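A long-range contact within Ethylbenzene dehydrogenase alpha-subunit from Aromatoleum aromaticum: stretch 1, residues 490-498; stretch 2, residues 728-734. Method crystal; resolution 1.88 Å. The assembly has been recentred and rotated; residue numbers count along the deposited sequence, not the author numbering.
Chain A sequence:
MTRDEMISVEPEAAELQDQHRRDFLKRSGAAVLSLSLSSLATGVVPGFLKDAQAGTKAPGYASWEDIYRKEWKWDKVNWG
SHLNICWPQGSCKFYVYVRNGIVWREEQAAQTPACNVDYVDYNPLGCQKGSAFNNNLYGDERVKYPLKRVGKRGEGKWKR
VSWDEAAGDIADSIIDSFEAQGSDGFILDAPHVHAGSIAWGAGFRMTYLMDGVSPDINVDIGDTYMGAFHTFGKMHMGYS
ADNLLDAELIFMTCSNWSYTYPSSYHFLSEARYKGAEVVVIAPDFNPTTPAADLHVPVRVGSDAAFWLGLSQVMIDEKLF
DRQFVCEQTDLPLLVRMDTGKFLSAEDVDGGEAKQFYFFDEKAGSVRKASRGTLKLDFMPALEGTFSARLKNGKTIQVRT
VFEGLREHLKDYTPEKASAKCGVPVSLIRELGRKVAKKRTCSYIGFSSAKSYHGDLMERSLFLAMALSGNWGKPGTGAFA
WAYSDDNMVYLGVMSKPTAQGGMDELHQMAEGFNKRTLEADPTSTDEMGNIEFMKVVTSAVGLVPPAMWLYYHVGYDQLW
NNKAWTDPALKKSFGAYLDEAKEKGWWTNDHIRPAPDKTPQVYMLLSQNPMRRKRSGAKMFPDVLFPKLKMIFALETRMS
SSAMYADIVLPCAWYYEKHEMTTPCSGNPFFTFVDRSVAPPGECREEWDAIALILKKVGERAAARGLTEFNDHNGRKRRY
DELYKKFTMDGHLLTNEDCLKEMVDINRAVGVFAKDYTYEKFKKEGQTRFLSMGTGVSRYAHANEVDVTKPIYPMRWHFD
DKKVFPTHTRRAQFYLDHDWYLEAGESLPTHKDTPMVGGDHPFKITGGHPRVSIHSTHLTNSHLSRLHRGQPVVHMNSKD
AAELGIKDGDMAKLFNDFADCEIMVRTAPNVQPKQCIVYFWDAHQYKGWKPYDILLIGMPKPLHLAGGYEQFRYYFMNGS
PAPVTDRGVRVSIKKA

Stretch 1, residues 490-498: YLGVMSKPT
Stretch 2 728-734: TMDGHLL

Two stretches more than 230 residues apart can be joined without a single hydrogen bond between them, as this contact in the ethylbenzene dehydrogenase alpha-subunit illustrates; packing buries 281 Å², both sides summed. Residues 490-493 end a helix, closed by Met494 N to Tyr490 O (2.9 Å); Met494 (phi/psi -69/148) leaves it, Ser495 (-89/-14) bends the chain, and Lys496 (-154/166) and Pro497 (-62/156) are extended. In stretch 2, Met729 (50/56) leaves a helix in a Schellman motif and opens a type I' turn through Asp730 (53/45) and Gly731 (92/-1) to His732; Leu733 N to Thr728 O (2.8 Å) and Gly731 N to Thr728 OG1 (3.0 Å) brace it. At Gly731, a CB would jam against the preceding carbonyl.

Van der Waals packing on the backbone centres on Met729, the most covered residue (100 Å²), whose CA lies 5.8 Å from Lys496 CA. The unbranched side chain of Met729 (m, t, t; chi3 -163°) runs along stretch 1: Met729 CG is 3.8 Å from Ser495 O, Met729 SD 3.5 Å from Lys496 C, and Met729 CE 3.8 Å from Met494 O. Exposed Ser495 and Lys496 point their CA-to-CB bonds away, leaving their backbone to pack; Lys496 O is buried without a partner in the model.

Apolar pairs are Pro497 CD to Met729 SD (3.8 Å), Met494 CB to Met729 CE (4.3 Å) and Leu491 (t, p) CD1 to Leu733 (m, t) CD1 (3.7 Å).

The CH-pi contact sets Pro497 CG (C-gamma exo) 3.8 Å from the His732 ring centroid, over one face; His732 has chi1 t and chi2 85°.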

# COMPACT_ATOMS: atom_id res chain seq x y z
N TYR A 490 -16.00 -25.67 -1.02
CA TYR A 490 -16.61 -26.78 -1.80
C TYR A 490 -15.66 -27.31 -2.88
O TYR A 490 -15.57 -28.54 -3.11
CB TYR A 490 -17.94 -26.38 -2.44
CG TYR A 490 -19.08 -26.24 -1.47
CD1 TYR A 490 -19.87 -27.32 -1.14
CD2 TYR A 490 -19.38 -25.01 -0.91
CE1 TYR A 490 -20.92 -27.19 -0.24
CE2 TYR A 490 -20.40 -24.87 -0.01
CZ TYR A 490 -21.17 -25.94 0.31
OH TYR A 490 -22.21 -25.82 1.21
N LEU A 491 -14.95 -26.41 -3.54
CA LEU A 491 -13.93 -26.83 -4.48
C LEU A 491 -12.91 -27.71 -3.76
O LEU A 491 -12.42 -28.69 -4.32
CB LEU A 491 -13.25 -25.64 -5.10
CG LEU A 491 -12.20 -25.95 -6.15
CD1 LEU A 491 -12.83 -26.65 -7.32
CD2 LEU A 491 -11.51 -24.65 -6.59
N GLY A 492 -12.62 -27.38 -2.52
CA GLY A 492 -11.66 -28.10 -1.75
C GLY A 492 -12.06 -29.49 -1.33
O GLY A 492 -11.19 -30.34 -1.16
N VAL A 493 -13.37 -29.75 -1.17
CA VAL A 493 -13.81 -31.05 -0.61
C VAL A 493 -14.70 -31.89 -1.47
O VAL A 493 -14.78 -33.09 -1.24
CB VAL A 493 -14.48 -30.90 0.77
CG1 VAL A 493 -13.47 -30.24 1.76
CG2 VAL A 493 -15.77 -30.10 0.69
N MET A 494 -15.35 -31.33 -2.48
CA MET A 494 -16.31 -32.13 -3.19
C MET A 494 -15.63 -33.21 -3.99
O MET A 494 -14.54 -33.02 -4.50
CB MET A 494 -17.15 -31.27 -4.11
CG MET A 494 -18.13 -30.41 -3.34
SD MET A 494 -19.26 -29.48 -4.43
CE MET A 494 -18.13 -28.57 -5.49
N SER A 495 -16.31 -34.33 -4.12
CA SER A 495 -15.82 -35.42 -4.92
C SER A 495 -16.26 -35.32 -6.39
O SER A 495 -15.70 -35.99 -7.24
CB SER A 495 -16.24 -36.75 -4.31
OG SER A 495 -17.63 -36.88 -4.34
N LYS A 496 -17.23 -34.46 -6.68
CA LYS A 496 -17.71 -34.30 -8.04
C LYS A 496 -18.30 -32.91 -8.20
O LYS A 496 -18.49 -32.21 -7.21
CB LYS A 496 -18.75 -35.37 -8.33
CG LYS A 496 -19.98 -35.29 -7.52
CD LYS A 496 -20.71 -36.61 -7.60
CE LYS A 496 -22.05 -36.51 -6.91
NZ LYS A 496 -22.93 -37.67 -7.23
N PRO A 497 -18.54 -32.49 -9.45
CA PRO A 497 -19.05 -31.12 -9.59
C PRO A 497 -20.41 -30.86 -8.93
O PRO A 497 -21.22 -31.76 -8.73
CB PRO A 497 -19.16 -30.94 -11.12
CG PRO A 497 -18.22 -31.95 -11.68
CD PRO A 497 -18.34 -33.11 -10.76
N THR A 498 -20.63 -29.59 -8.63
CA THR A 498 -21.91 -29.10 -8.12
C THR A 498 -23.07 -29.54 -8.99
O THR A 498 -24.07 -30.03 -8.49
CB THR A 498 -21.88 -27.54 -8.08
OG1 THR A 498 -20.86 -27.10 -7.19
CG2 THR A 498 -23.25 -26.95 -7.66
N THR A 728 -8.49 -34.06 -9.52
CA THR A 728 -8.99 -33.44 -10.74
C THR A 728 -10.47 -33.79 -11.03
O THR A 728 -10.99 -33.44 -12.13
CB THR A 728 -8.12 -33.87 -11.97
OG1 THR A 728 -8.25 -35.27 -12.18
CG2 THR A 728 -6.64 -33.50 -11.83
N MET A 729 -11.12 -34.52 -10.11
CA MET A 729 -12.45 -35.08 -10.36
C MET A 729 -12.44 -35.82 -11.70
O MET A 729 -13.21 -35.50 -12.62
CB MET A 729 -13.52 -34.00 -10.38
CG MET A 729 -13.75 -33.32 -9.05
SD MET A 729 -15.01 -32.05 -9.19
CE MET A 729 -14.77 -31.06 -7.73
N ASP A 730 -11.53 -36.77 -11.79
CA ASP A 730 -11.38 -37.64 -12.97
C ASP A 730 -11.25 -36.84 -14.27
O ASP A 730 -11.88 -37.13 -15.28
CB ASP A 730 -12.52 -38.66 -13.04
CG ASP A 730 -12.15 -39.88 -13.83
OD1 ASP A 730 -10.93 -40.19 -13.97
OD2 ASP A 730 -13.07 -40.51 -14.37
N GLY A 731 -10.42 -35.81 -14.21
CA GLY A 731 -10.07 -35.03 -15.40
C GLY A 731 -10.93 -33.83 -15.67
O GLY A 731 -10.69 -33.09 -16.62
N HIS A 732 -11.92 -33.60 -14.82
CA HIS A 732 -12.85 -32.52 -15.02
C HIS A 732 -12.27 -31.15 -14.67
O HIS A 732 -12.60 -30.13 -15.28
CB HIS A 732 -14.08 -32.80 -14.17
CG HIS A 732 -15.19 -31.86 -14.44
ND1 HIS A 732 -16.09 -32.05 -15.47
CD2 HIS A 732 -15.51 -30.68 -13.87
CE1 HIS A 732 -16.93 -31.04 -15.51
NE2 HIS A 732 -16.61 -30.18 -14.55
N LEU A 733 -11.40 -31.14 -13.66
CA LEU A 733 -10.72 -29.95 -13.21
C LEU A 733 -9.20 -30.05 -13.46
O LEU A 733 -8.47 -30.67 -12.69
CB LEU A 733 -11.00 -29.78 -11.73
CG LEU A 733 -12.47 -29.60 -11.38
CD1 LEU A 733 -12.63 -29.33 -9.88
CD2 LEU A 733 -13.10 -28.48 -12.22
N LEU A 734 -8.75 -29.43 -14.55
CA LEU A 734 -7.34 -29.40 -14.93
C LEU A 734 -6.74 -28.00 -14.94
O LEU A 734 -5.53 -27.84 -14.84
CB LEU A 734 -7.16 -29.97 -16.32
CG LEU A 734 -7.53 -31.45 -16.42
CD1 LEU A 734 -7.41 -31.92 -17.86
CD2 LEU A 734 -6.72 -32.26 -15.46